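Local coordinates for SAM-dependent methyltransferase (Streptococcus pneumoniae, PDB 3KR9), which probably catalyses methyl transfer from S-adenosylmethionine to N1 of adenine 22 in tRNA, at residues A17-V22 and G37-A42; L33-Q38 and H62-K67; A77-T82 and L106-N111; V138-L143 and E151-E156; G147-I152 and F181-Q186. All blocks are in the same frame, centred on the assembly; numbering follows the deposited sequence.

Overall arrangement
Going from the N terminus, contact 1 closes the first beta-alpha-beta unit, joining strand 17-22 to strand 39-46 around helix 28-35. Contact 2 starts at the end of that helix, shares Gly37 and Gln38 with contact 1, and closes on the loop before strand 68-72, so the two loops cross. Contact 3 follows in series and joins two loops, one before strand 87-93 and one before strand 114-119; its Phe79 packs on Leu20 of contact 1. Contact 4 closes the hairpin of strands 135-145 and 148-157. Contact 5 opens inside that hairpin, shares Glu151 and Ile152 with it, and attaches helix 179-198 to the sheet.

Contact 1: residues A17-V22 and G37-A42; sequences AILLDV and GQIKSA
Leu19 and Ile39 meet on the face of the sheet that also carries Ala42, and their side chains cross obliquely. CB of Leu19 nests in the hollow between two methyl groups, with CD1 of Ile39 3.9 Å and CB of Ala42 4.0 Å away. In Ile39, chi1 (75°) sets CG1 between the backbone N and the carbonyl carbon, and chi2 (-176°) carries CD1 on to Leu19. A small residue suits position 42, since the strands run close there: CA of Ala42 comes to 3.1 Å from O of Leu19, a CA-H...O contact. On the reverse face the bump is polar and the hollow apolar, as OG of Ser41 lies against the flank of Ile18, 3.7 Å from its CG1. Between the faces, N of Lys40 donates to O of Ala17 (2.9 Å) and N of Leu19 to O of Ser41 (3.1 Å). The chain turns a corner at Lys40 before running parallel to strand 17-22. These strands and helix 28-35 form the first beta-alpha-beta crossover of the Rossmann-like fold, and Leu33 of that helix packs over both Leu19 and Ile39. Chemically, the bond from Leu19 to Ser41 and the backbone bonding of Leu19 with Ile43 fix the parallel pairing, while aliphatic groups give the Leu19 face a greasy surface on which the helix can pack and the Ile18 face keeps a hydroxyl.

Contact 2: residues L33-Q38 and H62-K67; sequences LVERGQ and HGLKEK
The C-terminal end of helix 28-35 packs against the loop leading from helix 49-61 to strand 68-72, with Val34 and Glu35 meeting Leu64 and Lys67. CG1 of Val34 does most of the touching: it lies 3.5 Å from CD of Lys67 and 4.2 Å from CD2 of Leu64. A branched, apolar residue suits this spot because it meets the aliphatic part of the lysine, whose amino end leads away. Glu35 uses its aliphatic part too, crossing Leu64 at about a right angle with CG 3.8 Å from Leu64 CD1. Both helices end in Schellman motifs, at Gly37 and Gly63, where positive phi favours glycine. Flanking Gly37, Arg36 grips OE1 of Gln38 side-on, with NE at 3.2 Å and NH1 at 3.0 Å, and NH2 of Arg36 is salt-bridged to Glu7 and Glu32. Around the contact, Ile39 of the adjoining strand packs on Val34, Ile31 of helix 28-35 touches Leu64, and the backbone of Lys67 bonds to Ala42 of strand 39-46.

Contact 3: residues A77-T82 and L106-N111; sequences AAFEET and LGKLAN
Lys108 runs past Phe79 in the opposite sense, its side chain extended beyond CG, so that the methylene part lies by the ring and the ammonium group reaches the carbonyl oxygen of Phe79. NZ donates to this O of Phe79 at 2.7 Å, nearly along the C=O axis (C=O...donor angle 169°), and also bonds to O of Leu76. In Phe79 chi1 (86°) puts CG between the backbone N and carbonyl carbon, and the ring reaches out until CZ is 3.6 Å from CB of Lys108. The contact ties the loop before strand 87-93 to that between helix 95-104 and strand 114-119, Phe79 and Leu109 both touching Ile88. Glu81 bends at chi2 (-62°); its OE2 comes to 3.3 Å from CA of Lys108 and shares a water with Gly107 O. A lysine suits the site, supplying both an apolar stem for the ring and a donor for carbonyl oxygens. Glu80 OE1, 4.0 Å from Lys108 NZ, is too far for a salt bridge but would probably favour the positive charge.

Contact 4: residues V138-L143 and E151-E156; sequences VAESIL and EILVVE
Ile142 has CG1 anti to its backbone N (chi1 -175°), while Glu151 has CG anti to its carbonyl carbon (chi1 -62°); the two side chains lie side by side and point the same way, with CD1 of Ile142 3.8 Å from CG of Glu151, so the long isoleucine stem matches the acid's aliphatic part. One step along the same face, Glu140 and Leu153 run alongside each other. Both glutamates are buried: Arg127 of helix 123-132 is salt-bridged to both, which would offset their like charges, Glu140 OE1 also accepts from Leu173 N, and Glu151 OE2 pairs with Lys184. The strands form the antiparallel hairpin of the Rossmann-like methyltransferase sheet, whose strand order 3-2-1-4-5-7-6 places 148-157 between 114-119 and the edge strand 135-145. Four backbone bonds hold it: Val138 N donates to Val154 O, Val154 N to Ala139 O, Ser141 N to Ile152 O and Ile152 N to Ser141 O. On the reverse face the small Ala139 lets Val154 lie against the backbone, CB of Ala139 being 3.8 Å from CG2 of Val154. CD2 of Leu143 is 4.0 Å from CD1 of Ile152, where Leu8 of helix 4-10 covers both.

Contact 5: residues G147-I152 and F181-Q186; sequences GKFYEI and FVQKWQ
Lys184 lies over one face of the Phe149 ring and reaches on to the carboxylate of Glu151. Its CB is 3.8 Å from the ring centroid and 19° off the ring normal, a CH-pi contact. With CG anti to the backbone N (chi1 173°) and the chain extended beyond it, the side chain slides past Phe149 until NZ bonds to OE2 of Glu151 at 2.7 Å, a salt bridge that meets the carboxylate from above its plane. A lysine suits the place: its aliphatic stem covers the ring and its charge answers an acid. NZ also donates to a water at 2.7 Å, and Glu123 is its second carboxylate partner. Next out, a water accepts from NE1 of Trp185 at 2.8 Å and lies in the plane of the indole edge, within hydrogen-bonding distance of OE2 of Glu151. CE of Lys184 lies over the indole face, toward its rim, and CD1 of Trp185 rests 3.5 Å above the centre of the Phe181 ring. Phe181 and Trp185 pack on helix 204-221. Segments 148-152 and 181-186 cross at -115°, and helices 179-198 and 204-221 form a helical addition packed against the hairpin end of the Rossmann-like sheet.

Contact 1: residues A17-V22 and G37-A42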
# COMPACT_ATOMS: atom_id res chain seq x y z
N ALA A 17 -2.48 6.78 -17.40
CA ALA A 17 -1.20 6.16 -16.92
C ALA A 17 -0.75 4.95 -17.70
O ALA A 17 -1.55 4.19 -18.32
CB ALA A 17 -1.32 5.77 -15.39
N ILE A 18 0.55 4.75 -17.70
CA ILE A 18 1.10 3.43 -17.97
C ILE A 18 1.41 2.81 -16.60
O ILE A 18 2.15 3.41 -15.82
CB ILE A 18 2.37 3.53 -18.81
CG1 ILE A 18 2.04 4.01 -20.24
CG2 ILE A 18 3.08 2.17 -18.85
CD1 ILE A 18 3.18 3.81 -21.20
N LEU A 19 0.81 1.65 -16.29
CA LEU A 19 0.81 1.11 -14.91
C LEU A 19 1.73 -0.08 -14.75
O LEU A 19 1.68 -1.02 -15.56
CB LEU A 19 -0.61 0.67 -14.54
CG LEU A 19 -0.93 -0.01 -13.20
CD1 LEU A 19 -0.65 0.81 -11.95
CD2 LEU A 19 -2.37 -0.70 -13.10
N LEU A 20 2.51 -0.11 -13.67
CA LEU A 20 3.11 -1.40 -13.25
C LEU A 20 2.37 -1.86 -12.01
O LEU A 20 2.31 -1.12 -11.03
CB LEU A 20 4.63 -1.25 -12.95
CG LEU A 20 5.24 -2.41 -12.14
CD1 LEU A 20 5.23 -3.70 -13.06
CD2 LEU A 20 6.67 -2.12 -11.63
N ASP A 21 1.75 -3.07 -12.05
CA ASP A 21 1.05 -3.60 -10.88
C ASP A 21 1.93 -4.75 -10.37
O ASP A 21 2.03 -5.77 -11.06
CB ASP A 21 -0.33 -4.19 -11.25
CG ASP A 21 -1.15 -4.61 -10.02
OD1 ASP A 21 -0.93 -4.09 -8.89
OD2 ASP A 21 -2.05 -5.48 -10.19
N VAL A 22 2.56 -4.57 -9.22
CA VAL A 22 3.58 -5.54 -8.69
C VAL A 22 2.92 -6.72 -7.96
O VAL A 22 2.20 -6.52 -7.00
CB VAL A 22 4.57 -4.86 -7.72
CG1 VAL A 22 5.59 -5.92 -7.11
CG2 VAL A 22 5.34 -3.70 -8.39
N GLY A 37 -10.96 2.22 -19.88
CA GLY A 37 -10.38 3.32 -20.64
C GLY A 37 -9.61 4.21 -19.70
O GLY A 37 -9.32 5.37 -20.03
N GLN A 38 -9.26 3.69 -18.53
CA GLN A 38 -8.62 4.54 -17.50
C GLN A 38 -7.10 4.66 -17.69
O GLN A 38 -6.48 5.69 -17.36
CB GLN A 38 -9.03 4.08 -16.08
CG GLN A 38 -8.36 4.90 -14.99
CD GLN A 38 -8.96 4.66 -13.64
OE1 GLN A 38 -10.10 4.16 -13.51
NE2 GLN A 38 -8.20 4.97 -12.61
N ILE A 39 -6.46 3.65 -18.25
CA ILE A 39 -5.00 3.74 -18.43
C ILE A 39 -4.72 3.32 -19.86
O ILE A 39 -5.57 2.72 -20.47
CB ILE A 39 -4.29 2.88 -17.40
CG1 ILE A 39 -4.41 1.37 -17.77
CG2 ILE A 39 -4.86 3.24 -16.00
CD1 ILE A 39 -3.80 0.40 -16.73
N LYS A 40 -3.55 3.63 -20.39
CA LYS A 40 -3.23 3.25 -21.76
C LYS A 40 -2.76 1.80 -21.87
O LYS A 40 -2.92 1.15 -22.91
CB LYS A 40 -2.10 4.14 -22.28
CG LYS A 40 -1.66 3.83 -23.70
CD LYS A 40 -2.83 3.75 -24.68
CE LYS A 40 -2.44 3.10 -26.02
NZ LYS A 40 -2.45 1.58 -25.90
N SER A 41 -2.13 1.32 -20.82
CA SER A 41 -1.49 0.02 -20.88
C SER A 41 -0.85 -0.28 -19.55
O SER A 41 -0.75 0.59 -18.70
CB SER A 41 -0.44 -0.03 -21.96
OG SER A 41 0.59 0.91 -21.68
N ALA A 42 -0.39 -1.51 -19.38
CA ALA A 42 0.10 -1.93 -18.10
C ALA A 42 1.10 -3.09 -18.24
O ALA A 42 1.26 -3.69 -19.32
CB ALA A 42 -1.05 -2.30 -17.16

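Contact 2: residues L33-Q38 and H62-K67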
# COMPACT_ATOMS: atom_id res chain seq x y z
N LEU A 33 -8.71 -1.74 -15.42
CA LEU A 33 -8.30 -0.40 -15.75
C LEU A 33 -8.20 -0.16 -17.26
O LEU A 33 -8.55 0.96 -17.74
CB LEU A 33 -6.97 -0.00 -15.03
CG LEU A 33 -7.16 0.23 -13.51
CD1 LEU A 33 -5.87 0.34 -12.71
CD2 LEU A 33 -8.01 1.47 -13.23
N VAL A 34 -7.75 -1.16 -18.02
CA VAL A 34 -7.63 -0.94 -19.45
C VAL A 34 -9.03 -1.03 -20.05
O VAL A 34 -9.39 -0.26 -20.92
CB VAL A 34 -6.78 -1.95 -20.17
CG1 VAL A 34 -6.89 -1.76 -21.70
CG2 VAL A 34 -5.25 -1.87 -19.71
N GLU A 35 -9.82 -1.96 -19.53
CA GLU A 35 -11.14 -2.16 -20.13
C GLU A 35 -11.99 -0.89 -19.97
O GLU A 35 -12.75 -0.55 -20.88
CB GLU A 35 -11.82 -3.43 -19.59
CG GLU A 35 -11.12 -4.69 -20.10
CD GLU A 35 -11.86 -5.97 -19.77
OE1 GLU A 35 -12.58 -6.01 -18.76
OE2 GLU A 35 -11.72 -6.91 -20.54
N ARG A 36 -11.85 -0.18 -18.85
CA ARG A 36 -12.68 1.03 -18.66
C ARG A 36 -12.09 2.32 -19.22
O ARG A 36 -12.67 3.36 -19.09
CB ARG A 36 -13.15 1.22 -17.20
CG ARG A 36 -12.07 1.39 -16.21
CD ARG A 36 -12.57 0.85 -14.85
NE ARG A 36 -11.89 1.56 -13.79
CZ ARG A 36 -12.03 1.36 -12.48
NH1 ARG A 36 -11.33 2.13 -11.65
NH2 ARG A 36 -12.85 0.40 -11.99
N GLY A 37 -10.96 2.22 -19.88
CA GLY A 37 -10.38 3.32 -20.64
C GLY A 37 -9.61 4.21 -19.70
O GLY A 37 -9.32 5.37 -20.03
N GLN A 38 -9.26 3.69 -18.53
CA GLN A 38 -8.62 4.54 -17.50
C GLN A 38 -7.10 4.66 -17.69
O GLN A 38 -6.48 5.69 -17.36
CB GLN A 38 -9.03 4.08 -16.08
CG GLN A 38 -8.36 4.90 -14.99
CD GLN A 38 -8.96 4.66 -13.64
OE1 GLN A 38 -10.10 4.16 -13.51
NE2 GLN A 38 -8.20 4.97 -12.61
N HIS A 62 -9.05 -11.95 -22.03
CA HIS A 62 -9.63 -10.67 -22.27
C HIS A 62 -9.19 -10.01 -23.57
O HIS A 62 -9.67 -8.95 -23.89
CB HIS A 62 -9.41 -9.78 -21.05
CG HIS A 62 -10.37 -10.07 -19.95
ND1 HIS A 62 -10.23 -11.18 -19.13
CD2 HIS A 62 -11.50 -9.44 -19.55
CE1 HIS A 62 -11.21 -11.18 -18.23
NE2 HIS A 62 -12.01 -10.16 -18.48
N GLY A 63 -8.35 -10.66 -24.35
CA GLY A 63 -7.89 -10.11 -25.63
C GLY A 63 -7.00 -8.87 -25.48
O GLY A 63 -7.02 -7.97 -26.33
N LEU A 64 -6.20 -8.80 -24.42
CA LEU A 64 -5.46 -7.54 -24.13
C LEU A 64 -3.95 -7.73 -24.16
O LEU A 64 -3.20 -6.93 -23.55
CB LEU A 64 -5.89 -7.00 -22.75
CG LEU A 64 -7.34 -6.51 -22.74
CD1 LEU A 64 -7.84 -6.14 -21.31
CD2 LEU A 64 -7.53 -5.35 -23.80
N LYS A 65 -3.49 -8.74 -24.88
CA LYS A 65 -2.06 -8.98 -25.00
C LYS A 65 -1.33 -7.76 -25.59
O LYS A 65 -0.14 -7.57 -25.33
CB LYS A 65 -1.75 -10.24 -25.83
CG LYS A 65 -2.66 -11.43 -25.41
CD LYS A 65 -2.51 -12.63 -26.37
CE LYS A 65 -3.87 -13.30 -26.68
NZ LYS A 65 -3.91 -13.73 -28.14
N GLU A 66 -2.02 -6.95 -26.37
CA GLU A 66 -1.35 -5.76 -26.94
C GLU A 66 -1.24 -4.61 -25.93
O GLU A 66 -0.55 -3.63 -26.18
CB GLU A 66 -2.09 -5.24 -28.19
CG GLU A 66 -2.08 -6.26 -29.33
CD GLU A 66 -0.68 -6.55 -29.77
OE1 GLU A 66 0.20 -5.70 -29.52
OE2 GLU A 66 -0.44 -7.62 -30.37
N LYS A 67 -1.96 -4.71 -24.81
CA LYS A 67 -2.03 -3.59 -23.86
C LYS A 67 -1.52 -3.95 -22.46
O LYS A 67 -1.23 -3.06 -21.66
CB LYS A 67 -3.47 -3.06 -23.74
CG LYS A 67 -4.08 -2.57 -25.08
CD LYS A 67 -5.22 -1.60 -24.79
CE LYS A 67 -5.64 -0.84 -26.03
NZ LYS A 67 -4.49 -0.80 -26.95

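Contact 3: residues A77-T82 and L106-N111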
# COMPACT_ATOMS: atom_id res chain seq x y z
N ALA A 77 12.15 -5.52 -10.57
CA ALA A 77 12.75 -6.16 -11.78
C ALA A 77 11.78 -6.29 -12.98
O ALA A 77 12.19 -6.54 -14.09
CB ALA A 77 13.34 -7.55 -11.43
N ALA A 78 10.48 -6.15 -12.73
CA ALA A 78 9.44 -6.23 -13.78
C ALA A 78 9.40 -5.07 -14.76
O ALA A 78 8.65 -5.11 -15.73
CB ALA A 78 8.06 -6.35 -13.10
N PHE A 79 10.17 -4.00 -14.49
CA PHE A 79 10.21 -2.92 -15.44
C PHE A 79 11.56 -2.25 -15.56
O PHE A 79 12.50 -2.54 -14.78
CB PHE A 79 9.11 -1.88 -15.15
CG PHE A 79 9.51 -0.81 -14.13
CD1 PHE A 79 9.41 0.55 -14.47
CD2 PHE A 79 9.95 -1.15 -12.84
CE1 PHE A 79 9.73 1.54 -13.57
CE2 PHE A 79 10.27 -0.13 -11.91
CZ PHE A 79 10.15 1.22 -12.28
N GLU A 80 11.64 -1.40 -16.59
CA GLU A 80 12.85 -0.68 -17.00
C GLU A 80 12.43 0.73 -17.46
O GLU A 80 11.26 0.95 -17.77
CB GLU A 80 13.51 -1.41 -18.17
CG GLU A 80 13.79 -2.86 -17.91
CD GLU A 80 14.94 -3.07 -16.97
OE1 GLU A 80 15.55 -2.06 -16.53
OE2 GLU A 80 15.24 -4.25 -16.67
N GLU A 81 13.40 1.67 -17.51
CA GLU A 81 13.12 3.07 -17.86
C GLU A 81 12.39 3.13 -19.16
O GLU A 81 11.53 4.01 -19.36
CB GLU A 81 14.41 3.90 -18.00
CG GLU A 81 15.20 4.09 -16.70
CD GLU A 81 14.38 4.84 -15.66
OE1 GLU A 81 13.58 5.72 -16.04
OE2 GLU A 81 14.50 4.52 -14.47
N THR A 82 12.76 2.22 -20.06
CA THR A 82 12.23 2.25 -21.40
C THR A 82 10.72 1.95 -21.40
O THR A 82 10.00 2.37 -22.32
CB THR A 82 12.96 1.26 -22.34
OG1 THR A 82 12.45 1.42 -23.68
CG2 THR A 82 12.71 -0.17 -21.91
N LEU A 106 15.19 1.04 -6.28
CA LEU A 106 15.14 2.48 -5.98
C LEU A 106 15.67 3.34 -7.13
O LEU A 106 15.12 4.43 -7.46
CB LEU A 106 15.83 2.77 -4.63
CG LEU A 106 15.92 4.20 -4.05
CD1 LEU A 106 14.52 4.72 -3.74
CD2 LEU A 106 16.89 4.30 -2.77
N GLY A 107 16.69 2.82 -7.80
CA GLY A 107 17.26 3.50 -8.95
C GLY A 107 16.35 3.73 -10.16
O GLY A 107 16.74 4.48 -11.05
N LYS A 108 15.16 3.12 -10.21
CA LYS A 108 14.24 3.25 -11.40
C LYS A 108 13.02 4.11 -11.14
O LYS A 108 12.20 4.34 -12.02
CB LYS A 108 13.67 1.88 -11.80
CG LYS A 108 14.73 0.81 -12.14
CD LYS A 108 14.04 -0.55 -12.30
CE LYS A 108 15.01 -1.58 -12.73
NZ LYS A 108 14.31 -2.84 -12.79
N LEU A 109 12.90 4.60 -9.94
CA LEU A 109 11.69 5.24 -9.51
C LEU A 109 11.66 6.74 -9.83
O LEU A 109 10.59 7.34 -9.77
CB LEU A 109 11.55 5.04 -8.01
CG LEU A 109 11.33 3.62 -7.52
CD1 LEU A 109 11.20 3.64 -5.99
CD2 LEU A 109 10.08 3.01 -8.19
N ALA A 110 12.81 7.35 -10.15
CA ALA A 110 12.82 8.82 -10.32
C ALA A 110 11.80 9.29 -11.39
O ALA A 110 11.18 10.34 -11.24
CB ALA A 110 14.23 9.32 -10.66
N ASN A 111 11.59 8.52 -12.46
CA ASN A 111 10.73 8.98 -13.52
C ASN A 111 9.27 8.44 -13.39
O ASN A 111 8.44 8.55 -14.30
CB ASN A 111 11.35 8.63 -14.88
CG ASN A 111 10.95 9.59 -15.97
OD1 ASN A 111 10.54 10.73 -15.73
ND2 ASN A 111 11.07 9.13 -17.21
O HOH W 1 10.83 5.87 -17.88
O HOH W 2 16.96 4.04 -14.23

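Contact 4: residues V138-L143 and E151-E156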
# COMPACT_ATOMS: atom_id res chain seq x y z
N VAL A 138 0.93 12.05 -0.44
CA VAL A 138 0.03 13.12 -0.94
C VAL A 138 -1.45 12.76 -0.77
O VAL A 138 -2.34 13.59 -1.05
CB VAL A 138 0.26 13.44 -2.44
CG1 VAL A 138 1.72 13.91 -2.72
CG2 VAL A 138 -0.20 12.26 -3.32
N ALA A 139 -1.73 11.55 -0.29
CA ALA A 139 -3.12 11.16 0.01
C ALA A 139 -3.10 9.82 0.75
O ALA A 139 -2.14 9.02 0.60
CB ALA A 139 -3.94 11.04 -1.31
N GLU A 140 -4.12 9.60 1.59
CA GLU A 140 -4.27 8.31 2.24
C GLU A 140 -5.74 7.94 2.32
O GLU A 140 -6.60 8.81 2.51
CB GLU A 140 -3.69 8.32 3.66
CG GLU A 140 -2.23 8.74 3.77
CD GLU A 140 -1.76 8.68 5.22
OE1 GLU A 140 -2.39 9.35 6.05
OE2 GLU A 140 -0.74 8.00 5.53
N SER A 141 -6.04 6.67 2.22
CA SER A 141 -7.39 6.21 2.44
C SER A 141 -7.40 4.97 3.27
O SER A 141 -6.44 4.28 3.28
CB SER A 141 -8.10 5.97 1.13
OG SER A 141 -8.00 7.10 0.31
N ILE A 142 -8.50 4.69 3.95
CA ILE A 142 -8.54 3.48 4.78
C ILE A 142 -9.91 2.84 4.61
O ILE A 142 -10.93 3.52 4.60
CB ILE A 142 -8.25 3.79 6.27
CG1 ILE A 142 -8.17 2.50 7.08
CG2 ILE A 142 -9.34 4.78 6.87
CD1 ILE A 142 -7.50 2.64 8.49
N LEU A 143 -9.96 1.53 4.44
CA LEU A 143 -11.24 0.85 4.29
C LEU A 143 -11.32 -0.35 5.17
O LEU A 143 -10.31 -0.78 5.74
CB LEU A 143 -11.49 0.44 2.83
CG LEU A 143 -10.60 -0.71 2.35
CD1 LEU A 143 -11.43 -1.74 1.64
CD2 LEU A 143 -9.47 -0.20 1.43
N GLU A 151 -4.98 0.12 4.94
CA GLU A 151 -4.59 1.51 4.59
C GLU A 151 -4.02 1.51 3.17
O GLU A 151 -3.44 0.50 2.74
CB GLU A 151 -3.53 2.02 5.58
CG GLU A 151 -4.05 2.06 7.02
CD GLU A 151 -3.06 2.70 7.95
OE1 GLU A 151 -2.11 3.29 7.43
OE2 GLU A 151 -3.21 2.61 9.19
N ILE A 152 -4.25 2.61 2.45
CA ILE A 152 -3.68 2.87 1.11
C ILE A 152 -2.89 4.21 1.18
O ILE A 152 -3.45 5.25 1.59
CB ILE A 152 -4.82 3.01 0.03
CG1 ILE A 152 -5.60 1.69 -0.11
CG2 ILE A 152 -4.27 3.53 -1.33
CD1 ILE A 152 -6.92 1.86 -0.84
N LEU A 153 -1.60 4.20 0.79
CA LEU A 153 -0.77 5.38 0.81
C LEU A 153 -0.46 5.78 -0.61
O LEU A 153 -0.03 4.93 -1.41
CB LEU A 153 0.55 5.11 1.52
CG LEU A 153 0.57 5.04 3.03
CD1 LEU A 153 -0.58 4.21 3.62
CD2 LEU A 153 1.97 4.46 3.45
N VAL A 154 -0.67 7.06 -0.94
CA VAL A 154 -0.34 7.56 -2.28
C VAL A 154 0.89 8.46 -2.13
O VAL A 154 0.93 9.28 -1.25
CB VAL A 154 -1.47 8.41 -2.90
CG1 VAL A 154 -1.14 8.71 -4.40
CG2 VAL A 154 -2.90 7.73 -2.77
N VAL A 155 1.87 8.33 -3.01
CA VAL A 155 3.18 8.85 -2.74
C VAL A 155 3.70 9.40 -4.01
O VAL A 155 3.46 8.84 -5.11
CB VAL A 155 4.14 7.68 -2.29
CG1 VAL A 155 5.56 8.20 -2.09
CG2 VAL A 155 3.57 6.98 -1.03
N GLU A 156 4.39 10.54 -3.90
CA GLU A 156 5.06 11.08 -5.08
C GLU A 156 6.42 11.58 -4.58
O GLU A 156 6.63 11.63 -3.38
CB GLU A 156 4.20 12.21 -5.69
CG GLU A 156 2.80 11.66 -6.05
CD GLU A 156 1.87 12.70 -6.68
OE1 GLU A 156 2.07 13.91 -6.48
OE2 GLU A 156 0.93 12.29 -7.40

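Contact 5: residues G147-I152 and F181-Q186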
# COMPACT_ATOMS: atom_id res chain seq x y z
N GLY A 147 -14.29 -7.40 7.75
CA GLY A 147 -13.85 -7.30 9.13
C GLY A 147 -12.36 -7.03 9.34
O GLY A 147 -11.89 -7.02 10.47
N LYS A 148 -11.58 -6.84 8.27
CA LYS A 148 -10.23 -6.32 8.49
C LYS A 148 -10.05 -4.93 7.88
O LYS A 148 -10.85 -4.48 7.06
CB LYS A 148 -9.13 -7.31 8.05
CG LYS A 148 -9.15 -8.61 8.83
CD LYS A 148 -8.44 -9.74 8.05
CE LYS A 148 -7.00 -9.97 8.52
NZ LYS A 148 -6.91 -10.99 9.64
N PHE A 149 -9.00 -4.24 8.31
CA PHE A 149 -8.75 -2.83 7.95
C PHE A 149 -7.51 -2.70 7.08
O PHE A 149 -6.45 -3.27 7.40
CB PHE A 149 -8.54 -2.00 9.21
CG PHE A 149 -9.69 -2.10 10.15
CD1 PHE A 149 -10.90 -1.46 9.86
CD2 PHE A 149 -9.58 -2.85 11.29
CE1 PHE A 149 -11.98 -1.59 10.72
CE2 PHE A 149 -10.67 -3.01 12.15
CZ PHE A 149 -11.87 -2.36 11.86
N TYR A 150 -7.61 -1.93 6.03
CA TYR A 150 -6.51 -1.78 5.06
C TYR A 150 -6.23 -0.30 4.78
O TYR A 150 -7.16 0.46 4.38
CB TYR A 150 -6.87 -2.49 3.73
CG TYR A 150 -7.10 -3.97 3.93
CD1 TYR A 150 -6.03 -4.85 3.96
CD2 TYR A 150 -8.39 -4.48 4.13
CE1 TYR A 150 -6.22 -6.21 4.17
CE2 TYR A 150 -8.58 -5.85 4.34
CZ TYR A 150 -7.50 -6.69 4.34
OH TYR A 150 -7.68 -8.04 4.56
N GLU A 151 -4.98 0.12 4.94
CA GLU A 151 -4.59 1.51 4.59
C GLU A 151 -4.02 1.51 3.17
O GLU A 151 -3.44 0.50 2.74
CB GLU A 151 -3.53 2.02 5.58
CG GLU A 151 -4.05 2.06 7.02
CD GLU A 151 -3.06 2.70 7.95
OE1 GLU A 151 -2.11 3.29 7.43
OE2 GLU A 151 -3.21 2.61 9.19
N ILE A 152 -4.25 2.61 2.45
CA ILE A 152 -3.68 2.87 1.11
C ILE A 152 -2.89 4.21 1.18
O ILE A 152 -3.45 5.25 1.59
CB ILE A 152 -4.82 3.01 0.03
CG1 ILE A 152 -5.60 1.69 -0.11
CG2 ILE A 152 -4.27 3.53 -1.33
CD1 ILE A 152 -6.92 1.86 -0.84
N PHE A 181 -11.34 4.61 10.28
CA PHE A 181 -10.17 4.90 11.10
C PHE A 181 -10.52 4.69 12.60
O PHE A 181 -9.75 4.09 13.36
CB PHE A 181 -9.72 6.34 10.81
CG PHE A 181 -8.53 6.81 11.61
CD1 PHE A 181 -7.26 6.73 11.07
CD2 PHE A 181 -8.69 7.36 12.88
CE1 PHE A 181 -6.12 7.18 11.79
CE2 PHE A 181 -7.56 7.82 13.62
CZ PHE A 181 -6.27 7.73 13.07
N VAL A 182 -11.68 5.19 13.05
CA VAL A 182 -12.03 5.01 14.47
C VAL A 182 -12.16 3.54 14.87
O VAL A 182 -11.61 3.11 15.89
CB VAL A 182 -13.34 5.76 14.86
CG1 VAL A 182 -13.66 5.58 16.36
CG2 VAL A 182 -13.26 7.28 14.46
N GLN A 183 -12.87 2.75 14.06
CA GLN A 183 -13.03 1.33 14.34
C GLN A 183 -11.69 0.64 14.40
O GLN A 183 -11.42 -0.14 15.32
CB GLN A 183 -13.93 0.66 13.28
CG GLN A 183 -15.30 1.30 13.13
CD GLN A 183 -15.92 1.04 11.76
OE1 GLN A 183 -15.75 -0.05 11.20
NE2 GLN A 183 -16.64 2.04 11.20
N LYS A 184 -10.81 0.92 13.44
CA LYS A 184 -9.50 0.29 13.47
C LYS A 184 -8.77 0.57 14.76
O LYS A 184 -8.32 -0.35 15.42
CB LYS A 184 -8.60 0.65 12.27
CG LYS A 184 -7.17 0.10 12.46
CD LYS A 184 -6.19 0.42 11.27
CE LYS A 184 -4.68 0.13 11.69
NZ LYS A 184 -3.79 0.29 10.48
N TRP A 185 -8.68 1.84 15.16
CA TRP A 185 -7.80 2.19 16.30
C TRP A 185 -8.41 1.90 17.70
O TRP A 185 -7.73 1.48 18.63
CB TRP A 185 -7.26 3.63 16.15
CG TRP A 185 -6.20 3.65 15.07
CD1 TRP A 185 -6.32 4.14 13.78
CD2 TRP A 185 -4.90 3.05 15.15
NE1 TRP A 185 -5.14 3.92 13.09
CE2 TRP A 185 -4.27 3.23 13.89
CE3 TRP A 185 -4.21 2.38 16.15
CZ2 TRP A 185 -2.99 2.79 13.64
CZ3 TRP A 185 -2.95 1.93 15.88
CH2 TRP A 185 -2.36 2.15 14.64
N GLN A 186 -9.72 2.08 17.78
CA GLN A 186 -10.50 1.66 18.93
C GLN A 186 -10.31 0.18 19.18
O GLN A 186 -10.11 -0.25 20.30
CB GLN A 186 -11.98 1.95 18.66
CG GLN A 186 -12.77 2.53 19.82
CD GLN A 186 -12.85 4.05 19.77
OE1 GLN A 186 -13.94 4.65 19.75
NE2 GLN A 186 -11.68 4.69 19.72
O HOH W 3 -5.03 -1.11 8.55
O HOH W 4 -4.05 4.66 10.60